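Local coordinates for protein tannase (Lactobacillus plantarum, PDB 3WA7) that hydrolyses the galloyl ester bonds of tannins as a tannase of the alpha/beta-hydrolase fold, at residues A131-V134 / D135-A139; G248-T251 / V252-A256; L351-S355 / P356-L360. All blocks are in the same frame, centred on the assembly; numbering follows the deposited sequence.

Contact 1. Residues A131-V134 / D135-A139; sequences AFIV and DMKAA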
ATOM      1  N   ALA A 131      -3.528  14.382  -3.367  1.00  5.38           N
ATOM      2  CA  ALA A 131      -3.165  14.228  -4.776  1.00  5.76           C
ATOM      3  C   ALA A 131      -2.989  12.786  -5.241  1.00  7.12           C
ATOM      4  O   ALA A 131      -3.495  12.410  -6.299  1.00  6.72           O
ATOM      5  CB  ALA A 131      -1.894  15.022  -5.077  1.00  7.33           C
ATOM      6  N   PHE A 132      -2.284  11.978  -4.456  1.00  6.22           N
ATOM      7  CA  PHE A 132      -2.041  10.593  -4.849  1.00  6.69           C
ATOM      8  C   PHE A 132      -3.308   9.783  -5.114  1.00  6.55           C
ATOM      9  O   PHE A 132      -3.391   9.064  -6.118  1.00  5.67           O
ATOM     10  CB  PHE A 132      -1.146   9.888  -3.809  1.00  6.10           C
ATOM     11  CG  PHE A 132      -1.851   9.505  -2.534  1.00  7.05           C
ATOM     12  CD1 PHE A 132      -2.237   8.186  -2.307  1.00  6.50           C
ATOM     13  CD2 PHE A 132      -2.103  10.454  -1.546  1.00  6.71           C
ATOM     14  CE1 PHE A 132      -2.860   7.812  -1.117  1.00  6.87           C
ATOM     15  CE2 PHE A 132      -2.726  10.095  -0.349  1.00  6.84           C
ATOM     16  CZ  PHE A 132      -3.106   8.772  -0.132  1.00  7.87           C
ATOM     17  N   ILE A 133      -4.298   9.905  -4.234  1.00  5.87           N
ATOM     18  CA  ILE A 133      -5.536   9.158  -4.400  1.00  6.06           C
ATOM     19  C   ILE A 133      -6.456   9.809  -5.432  1.00  7.27           C
ATOM     20  O   ILE A 133      -7.239   9.127  -6.088  1.00  5.82           O
ATOM     21  CB  ILE A 133      -6.264   8.975  -3.040  1.00  6.31           C
ATOM     22  CG1 ILE A 133      -7.511   8.108  -3.224  1.00  6.45           C
ATOM     23  CG2 ILE A 133      -6.614  10.324  -2.441  1.00  7.38           C
ATOM     24  CD1 ILE A 133      -7.218   6.687  -3.679  1.00  7.55           C
ATOM     25  N   VAL A 134      -6.357  11.128  -5.589  1.00  6.19           N
ATOM     26  CA  VAL A 134      -7.164  11.808  -6.595  1.00  5.41           C
ATOM     27  C   VAL A 134      -6.701  11.303  -7.964  1.00  6.62           C
ATOM     28  O   VAL A 134      -7.522  11.014  -8.839  1.00  5.69           O
ATOM     29  CB  VAL A 134      -6.997  13.347  -6.515  1.00  4.81           C
ATOM     30  CG1 VAL A 134      -7.584  14.012  -7.758  1.00  5.91           C
ATOM     31  CG2 VAL A 134      -7.711  13.873  -5.278  1.00  7.22           C
ATOM     32  N   ASP A 135      -5.387  11.176  -8.141  1.00  4.30           N
ATOM     33  CA  ASP A 135      -4.850  10.689  -9.413  1.00  6.18           C
ATOM     34  C   ASP A 135      -5.221   9.232  -9.664  1.00  5.68           C
ATOM     35  O   ASP A 135      -5.550   8.860 -10.787  1.00  5.63           O
ATOM     36  CB  ASP A 135      -3.327  10.836  -9.467  1.00  7.42           C
ATOM     37  CG  ASP A 135      -2.886  12.255  -9.782  1.00  8.56           C
ATOM     38  OD1 ASP A 135      -3.737  13.077 -10.187  1.00  8.17           O
ATOM     39  OD2 ASP A 135      -1.682  12.544  -9.634  1.00  7.01           O
HETATM   40  N   MSE A 136      -5.160   8.403  -8.626  1.00  5.69           N
HETATM   41  CA  MSE A 136      -5.515   6.997  -8.786  1.00  5.03           C
HETATM   42  C   MSE A 136      -6.978   6.901  -9.222  1.00  4.20           C
HETATM   43  O   MSE A 136      -7.326   6.113 -10.103  1.00  3.83           O
HETATM   44  CB  MSE A 136      -5.309   6.239  -7.470  1.00  6.42           C
HETATM   45  CG  MSE A 136      -5.426   4.725  -7.600  1.00  7.23           C
HETATM   46 SE   MSE A 136      -4.016   3.949  -8.685  1.00 15.29          SE
HETATM   47  CE  MSE A 136      -5.021   3.599 -10.304  1.00  8.00           C
ATOM     48  N   LYS A 137      -7.829   7.721  -8.616  1.00  4.82           N
ATOM     49  CA  LYS A 137      -9.250   7.718  -8.952  1.00  5.11           C
ATOM     50  C   LYS A 137      -9.492   8.246 -10.362  1.00  5.61           C
ATOM     51  O   LYS A 137     -10.347   7.728 -11.085  1.00  5.73           O
ATOM     52  CB  LYS A 137     -10.039   8.552  -7.936  1.00  4.66           C
ATOM     53  CG  LYS A 137     -10.252   7.861  -6.592  1.00  3.95           C
ATOM     54  CD  LYS A 137     -10.778   8.832  -5.533  1.00  3.82           C
ATOM     55  CE  LYS A 137     -11.147   8.102  -4.242  1.00  5.54           C
ATOM     56  NZ  LYS A 137     -12.315   7.199  -4.441  1.00  6.90           N
ATOM     57  N   ALA A 138      -8.750   9.280 -10.752  1.00  5.18           N
ATOM     58  CA  ALA A 138      -8.902   9.843 -12.090  1.00  5.48           C
ATOM     59  C   ALA A 138      -8.539   8.784 -13.124  1.00  5.57           C
ATOM     60  O   ALA A 138      -9.203   8.657 -14.154  1.00  7.12           O
ATOM     61  CB  ALA A 138      -8.006  11.066 -12.261  1.00  5.75           C
ATOM     62  N   ALA A 139      -7.483   8.024 -12.846  1.00  5.23           N
ATOM     63  CA  ALA A 139      -7.050   6.972 -13.761  1.00  5.24           C
ATOM     64  C   ALA A 139      -8.122   5.890 -13.853  1.00  5.12           C
ATOM     65  O   ALA A 139      -8.408   5.380 -14.934  1.00  5.95           O
ATOM     66  CB  ALA A 139      -5.732   6.372 -13.290  1.00  6.69           C
TER
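Ile133 and Lys137 meet one turn apart in the first two turns of helix 131-145, which are buried here. The lysine chain runs back along the helix, past Ile133 O to Ile133 CG1. Lys137 CG lies 3.3 Å from Ile133 O. Lys137 CE rests 3.8 Å from Ile133 CG1. CG1 of Ile133 stands anti to the backbone N (chi1 -176°), beside the carbonyl carbon, which puts it in the path of the lysine. Lys137 stays extended as far as CE and then bends at chi4. NZ leaves the contact there to form a salt bridge with Asp195 and a hydrogen bond to Ser175 O. These partners probably offset the cost of burying its charge.

Four backbone carbonyls are satisfied by the helix itself. Asp135 N donates to Ala131 O, Met136 N to Phe132 O, Lys137 N to Ile133 O, and Ala138 N to Val134 O, all at 2.9 to 3.1 Å. The carboxylate of Asp135 has its partners outside this turn. OD2 forms a salt bridge with Arg114 NE, and OD1 accepts from Gln43 NE2. These two partners would tend to favour the charged form of Asp135. Met136, a selenomethionine introduced by labelling, makes a loose apolar contact: Met136 CB lies 4.3 Å from Ile133 CD1.

The helix is enclosed by several elements. Phe132, Ile133 and Met136 pack on helix 164-174, and the ring of Phe132 also meets Tyr78 edge-to-face. Val134 and Ala138 lie against helix 182-188, while Met136 and Ala139 reach Met71 of central-sheet strand 69-72.

Contact 2. Residues G248-T251 / V252-A256; sequences GQLT and VEEQA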
ATOM      1  N   GLY A 248      20.918   4.555  15.988  1.00 15.91           N
ATOM      2  CA  GLY A 248      20.922   5.504  17.079  1.00 16.61           C
ATOM      3  C   GLY A 248      20.261   4.942  18.317  1.00 15.98           C
ATOM      4  O   GLY A 248      19.643   3.879  18.274  1.00 15.18           O
ATOM      5  N   GLN A 249      20.405   5.662  19.424  1.00 15.95           N
ATOM      6  CA  GLN A 249      19.823   5.271  20.698  1.00 17.05           C
ATOM      7  C   GLN A 249      18.772   6.304  21.074  1.00 15.97           C
ATOM      8  O   GLN A 249      19.012   7.506  20.958  1.00 15.75           O
ATOM      9  CB  GLN A 249      20.895   5.234  21.788  1.00 19.71           C
ATOM     10  CG  GLN A 249      21.901   4.106  21.666  1.00 26.57           C
ATOM     11  CD  GLN A 249      21.271   2.745  21.866  1.00 28.59           C
ATOM     12  OE1 GLN A 249      20.459   2.551  22.774  1.00 30.36           O
ATOM     13  NE2 GLN A 249      21.652   1.788  21.028  1.00 31.50           N
ATOM     14  N   LEU A 250      17.611   5.838  21.518  1.00 15.36           N
ATOM     15  CA  LEU A 250      16.544   6.744  21.919  1.00 15.72           C
ATOM     16  C   LEU A 250      16.953   7.485  23.184  1.00 16.22           C
ATOM     17  O   LEU A 250      17.501   6.891  24.112  1.00 15.94           O
ATOM     18  CB  LEU A 250      15.250   5.972  22.195  1.00 14.08           C
ATOM     19  CG  LEU A 250      14.616   5.199  21.039  1.00 13.44           C
ATOM     20  CD1 LEU A 250      13.322   4.553  21.516  1.00 13.12           C
ATOM     21  CD2 LEU A 250      14.346   6.140  19.873  1.00 12.95           C
ATOM     22  N   THR A 251      16.693   8.787  23.211  1.00 17.91           N
ATOM     23  CA  THR A 251      17.010   9.602  24.377  1.00 18.59           C
ATOM     24  C   THR A 251      15.965   9.285  25.437  1.00 18.85           C
ATOM     25  O   THR A 251      14.981   8.604  25.153  1.00 17.94           O
ATOM     26  CB  THR A 251      16.926  11.100  24.048  1.00 19.28           C
ATOM     27  OG1 THR A 251      15.617  11.401  23.547  1.00 20.45           O
ATOM     28  CG2 THR A 251      17.965  11.478  23.007  1.00 20.45           C
ATOM     29  N   VAL A 252      16.170   9.774  26.655  1.00 17.60           N
ATOM     30  CA  VAL A 252      15.209   9.526  27.717  1.00 18.30           C
ATOM     31  C   VAL A 252      13.873  10.137  27.309  1.00 16.60           C
ATOM     32  O   VAL A 252      12.815   9.558  27.551  1.00 15.80           O
ATOM     33  CB  VAL A 252      15.675  10.143  29.056  1.00 20.01           C
ATOM     34  CG1 VAL A 252      14.611   9.941  30.126  1.00 20.37           C
ATOM     35  CG2 VAL A 252      16.979   9.498  29.492  1.00 22.13           C
ATOM     36  N   GLU A 253      13.934  11.302  26.671  1.00 16.74           N
ATOM     37  CA  GLU A 253      12.732  11.996  26.224  1.00 17.79           C
ATOM     38  C   GLU A 253      11.972  11.153  25.204  1.00 15.56           C
ATOM     39  O   GLU A 253      10.742  11.082  25.238  1.00 13.40           O
ATOM     40  CB  GLU A 253      13.099  13.347  25.608  1.00 19.68           C
ATOM     41  CG  GLU A 253      11.904  14.247  25.328  1.00 25.01           C
ATOM     42  CD  GLU A 253      12.316  15.644  24.900  1.00 28.34           C
ATOM     43  OE1 GLU A 253      13.141  16.261  25.606  1.00 30.90           O
ATOM     44  OE2 GLU A 253      11.813  16.128  23.866  1.00 31.59           O
ATOM     45  N   GLU A 254      12.709  10.523  24.293  1.00 14.12           N
ATOM     46  CA  GLU A 254      12.096   9.677  23.276  1.00 13.04           C
ATOM     47  C   GLU A 254      11.528   8.417  23.921  1.00 11.70           C
ATOM     48  O   GLU A 254      10.501   7.897  23.487  1.00 10.89           O
ATOM     49  CB  GLU A 254      13.122   9.287  22.211  1.00 13.82           C
ATOM     50  CG  GLU A 254      13.522  10.411  21.270  1.00 19.20           C
ATOM     51  CD  GLU A 254      14.567   9.966  20.263  1.00 22.13           C
ATOM     52  OE1 GLU A 254      15.680   9.597  20.688  1.00 20.57           O
ATOM     53  OE2 GLU A 254      14.273   9.977  19.047  1.00 25.22           O
ATOM     54  N   GLN A 255      12.206   7.924  24.952  1.00 10.17           N
ATOM     55  CA  GLN A 255      11.755   6.735  25.664  1.00  9.58           C
ATOM     56  C   GLN A 255      10.468   7.041  26.422  1.00  9.94           C
ATOM     57  O   GLN A 255       9.592   6.188  26.548  1.00  8.93           O
ATOM     58  CB  GLN A 255      12.835   6.255  26.638  1.00 11.17           C
ATOM     59  CG  GLN A 255      14.062   5.676  25.949  1.00 12.08           C
ATOM     60  CD  GLN A 255      15.171   5.327  26.922  1.00 14.52           C
ATOM     61  OE1 GLN A 255      14.948   4.626  27.908  1.00 17.84           O
ATOM     62  NE2 GLN A 255      16.376   5.814  26.649  1.00 15.99           N
ATOM     63  N   ALA A 256      10.363   8.264  26.932  1.00 10.36           N
ATOM     64  CA  ALA A 256       9.169   8.679  27.662  1.00 10.41           C
ATOM     65  C   ALA A 256       8.023   8.841  26.669  1.00  9.84           C
ATOM     66  O   ALA A 256       6.886   8.459  26.946  1.00 10.00           O
ATOM     67  CB  ALA A 256       9.429   9.996  28.388  1.00 10.21           C
TER
HETATM   68  O   HOH W   1      17.212   8.587  18.387  1.00 25.45           O
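Thr251 and Glu254 form a capping box at the start of helix 252-271. Each side chain accepts from the backbone N of the other residue. Glu254 N donates to Thr251 OG1 at 3.1 Å. Thr251 N donates to Glu254 OE1 at 2.8 Å, nearly straight at 164°, and uses the anti lone pair of that oxygen. Thr251 OG1 sits between its own N and carbonyl carbon (chi1 57°), which turns it toward the first turn of the helix.

The tight part lies around Glu254. Its chain is extended, and Glu254 CG lies 3.2 Å from Thr251 OG1. It also crosses the Leu250 side chain at about a right angle. Leu250 CA comes within 3.2 Å of Glu254 OE1, and Leu250 CB touches CB of Glu254 and CG of Gln255. Gln255 bonds back twice. Gln255 N donates to Thr251 O at 2.9 Å. Gln255 NE2 donates to Leu250 O at 3.0 Å, from 49° above the carbonyl plane.

The outer side is looser. A water donates to Glu254 OE1 and more weakly to Gln249 O. Val252 and Glu253 are exposed and make few contacts with the preceding residues.

The turn joins strand 241-249 to the helix. Gly248 pairs with Trp226 of the antiparallel partner strand 225-232. Leu250 continues the backbone bonding to Asn224, and its side chain packs on Trp226 and Arg341.

Contact 3. Residues L351-S355 / P356-L360; sequences LDLTS and PENNL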
ATOM      1  N   LEU A 351       8.606  15.186  15.332  1.00  8.02           N
ATOM      2  CA  LEU A 351       8.409  16.473  15.981  1.00  9.46           C
ATOM      3  C   LEU A 351       8.977  17.634  15.178  1.00 10.01           C
ATOM      4  O   LEU A 351       8.507  18.768  15.307  1.00 10.56           O
ATOM      5  CB  LEU A 351       9.024  16.461  17.384  1.00  8.43           C
ATOM      6  CG  LEU A 351       8.524  15.352  18.313  1.00 10.43           C
ATOM      7  CD1 LEU A 351       9.091  15.577  19.712  1.00 10.55           C
ATOM      8  CD2 LEU A 351       7.002  15.342  18.353  1.00  9.29           C
ATOM      9  N   ASP A 352       9.982  17.354  14.353  1.00 10.86           N
ATOM     10  CA  ASP A 352      10.595  18.396  13.537  1.00 12.51           C
ATOM     11  C   ASP A 352      10.089  18.416  12.095  1.00 11.93           C
ATOM     12  O   ASP A 352      10.662  19.101  11.248  1.00 11.53           O
ATOM     13  CB  ASP A 352      12.125  18.266  13.545  1.00 13.45           C
ATOM     14  CG  ASP A 352      12.608  16.915  13.049  1.00 17.36           C
ATOM     15  OD1 ASP A 352      11.797  16.140  12.500  1.00 16.97           O
ATOM     16  OD2 ASP A 352      13.817  16.632  13.201  1.00 19.42           O
ATOM     17  N   LEU A 353       9.022  17.664  11.825  1.00 10.90           N
ATOM     18  CA  LEU A 353       8.403  17.609  10.493  1.00  9.87           C
ATOM     19  C   LEU A 353       9.272  17.044   9.369  1.00 10.52           C
ATOM     20  O   LEU A 353       9.035  17.349   8.196  1.00  9.39           O
ATOM     21  CB  LEU A 353       7.938  19.011  10.079  1.00 10.61           C
ATOM     22  CG  LEU A 353       6.855  19.720  10.897  1.00  9.30           C
ATOM     23  CD1 LEU A 353       6.670  21.136  10.369  1.00  9.67           C
ATOM     24  CD2 LEU A 353       5.552  18.949  10.811  1.00  8.24           C
ATOM     25  N   THR A 354      10.244  16.205   9.711  1.00  9.56           N
ATOM     26  CA  THR A 354      11.158  15.649   8.714  1.00 11.73           C
ATOM     27  C   THR A 354      10.818  14.306   8.065  1.00 10.14           C
ATOM     28  O   THR A 354      11.575  13.829   7.221  1.00 11.89           O
ATOM     29  CB  THR A 354      12.580  15.528   9.301  1.00 11.58           C
ATOM     30  OG1 THR A 354      12.537  14.741  10.498  1.00 14.83           O
ATOM     31  CG2 THR A 354      13.143  16.905   9.624  1.00 14.42           C
ATOM     32  N   SER A 355       9.697  13.690   8.429  1.00  9.93           N
ATOM     33  CA  SER A 355       9.361  12.390   7.844  1.00  8.76           C
ATOM     34  C   SER A 355       8.644  12.512   6.505  1.00  7.69           C
ATOM     35  O   SER A 355       8.189  13.592   6.130  1.00  7.99           O
ATOM     36  CB  SER A 355       8.475  11.583   8.796  1.00  9.63           C
ATOM     37  OG  SER A 355       7.107  11.867   8.554  1.00  8.40           O
ATOM     38  N   PRO A 356       8.548  11.400   5.756  1.00  7.69           N
ATOM     39  CA  PRO A 356       7.864  11.439   4.460  1.00  7.05           C
ATOM     40  C   PRO A 356       6.395  11.787   4.673  1.00  6.39           C
ATOM     41  O   PRO A 356       5.795  12.524   3.889  1.00  6.45           O
ATOM     42  CB  PRO A 356       8.042  10.018   3.933  1.00  5.87           C
ATOM     43  CG  PRO A 356       9.364   9.614   4.510  1.00  9.60           C
ATOM     44  CD  PRO A 356       9.260  10.121   5.934  1.00  9.69           C
ATOM     45  N   GLU A 357       5.816  11.251   5.745  1.00  5.76           N
ATOM     46  CA  GLU A 357       4.419  11.519   6.047  1.00  4.41           C
ATOM     47  C   GLU A 357       4.189  12.989   6.409  1.00  5.57           C
ATOM     48  O   GLU A 357       3.139  13.548   6.092  1.00  5.74           O
ATOM     49  CB  GLU A 357       3.930  10.609   7.181  1.00  5.26           C
ATOM     50  CG  GLU A 357       3.847   9.121   6.821  1.00  7.66           C
ATOM     51  CD  GLU A 357       5.204   8.439   6.768  1.00  8.24           C
ATOM     52  OE1 GLU A 357       6.123   8.875   7.489  1.00  7.60           O
ATOM     53  OE2 GLU A 357       5.348   7.449   6.019  1.00 11.19           O
ATOM     54  N   ASN A 358       5.156  13.619   7.073  1.00  5.08           N
ATOM     55  CA  ASN A 358       5.011  15.035   7.426  1.00  5.76           C
ATOM     56  C   ASN A 358       4.885  15.849   6.133  1.00  6.26           C
ATOM     57  O   ASN A 358       4.053  16.754   6.026  1.00  6.57           O
ATOM     58  CB  ASN A 358       6.228  15.534   8.221  1.00  5.74           C
ATOM     59  CG  ASN A 358       6.237  15.045   9.665  1.00  6.79           C
ATOM     60  OD1 ASN A 358       7.209  14.444  10.122  1.00  6.61           O
ATOM     61  ND2 ASN A 358       5.156  15.312  10.389  1.00  6.37           N
ATOM     62  N   ASN A 359       5.721  15.507   5.155  1.00  6.68           N
ATOM     63  CA  ASN A 359       5.752  16.175   3.853  1.00  7.80           C
ATOM     64  C   ASN A 359       4.469  15.876   3.073  1.00  7.12           C
ATOM     65  O   ASN A 359       3.958  16.733   2.356  1.00  6.93           O
ATOM     66  CB  ASN A 359       6.982  15.692   3.077  1.00  6.48           C
ATOM     67  CG  ASN A 359       7.237  16.475   1.802  1.00  8.21           C
ATOM     68  OD1 ASN A 359       7.859  15.956   0.875  1.00  7.38           O
ATOM     69  ND2 ASN A 359       6.787  17.729   1.755  1.00  8.09           N
ATOM     70  N   LEU A 360       3.958  14.654   3.209  1.00  6.30           N
ATOM     71  CA  LEU A 360       2.716  14.267   2.540  1.00  5.24           C
ATOM     72  C   LEU A 360       1.580  15.180   2.992  1.00  5.27           C
ATOM     73  O   LEU A 360       0.743  15.595   2.187  1.00  5.19           O
ATOM     74  CB  LEU A 360       2.344  12.816   2.886  1.00  4.41           C
ATOM     75  CG  LEU A 360       0.903  12.403   2.563  1.00  3.43           C
ATOM     76  CD1 LEU A 360       0.703  12.364   1.046  1.00  4.52           C
ATOM     77  CD2 LEU A 360       0.606  11.035   3.185  1.00  3.88           C
TER
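Asn358 OD1 accepts from two backbone N atoms. Ser355 N donates to it at 3.1 Å, in the carbonyl plane and on a lone pair. Gln350 N adds a weak bond from just before the segment. The amide nitrogen is held as well: Asn358 ND2 donates to Asp349 OD1 and to Lys369 O. Both ends of the amide are therefore fixed, which sets its rotation.

Asn358 CG is anti to the carbonyl carbon (chi1 -75°), and this carries the amide back toward the loop. The return bond comes from Asn358 N, which donates to Ser355 OG at 3.0 Å. Ser355 OG also bonds to Phe348 O. One turn on, Asn359 N reaches Ser355 O in a longer bond of 3.3 Å.

Leu353 fills out the contact. Its side chain crosses that of Asn358 at about a right angle, with Leu353 CD2 3.7 Å from Asn358 ND2. Leu353 O lies 3.3 Å from Asn358 CB.

Asp352 shapes the loop just before the helix. Asp352 OD1 takes a bond from Thr354 OG1 at 2.6 Å. Thr354 N also donates to Asp352 OD1, at 3.2 Å. Both donors come from the same face of the carboxylate plane. The bond from N closes an Asx turn.

Glu357 bends beside the cap, with Glu357 OE1 3.3 Å from Ser355 OG. Its OE2 bonds to a glycerol, probably from the crystallisation liquor. The Glu357 side chain lies near, without touching, the probable Ser163-His451-Asp419 triad. Asn359 OD1 accepts from Arg116, and Asn359 ND2 donates to Lys367 O. The reciprocal pair of Ser355 and Asn358 is a capping box, with Ser355 as the N-cap of the short helix 356-360.

How the contacts relate
Contact 1 is core, contact 3 is partly buried and contact 2 is at the surface. Contacts 1 and 3 touch: Phe132 CD2 packs 4.3 Å from Leu360 CD1, joining helix 131-145 to helix 356-360. Contact 2 touches neither; its nearest atoms are about 5 Å from contact 3 and about 26 Å from contact 1. Contacts 2 and 3 share the capping-box motif at a helix start, but one uses a glutamate with a water beside it and the other an asparagine held by several protein groups. Contact 1 lies within a helix, where the bonds across the segments are backbone ones and buried charged side chains pair with neighbouring elements.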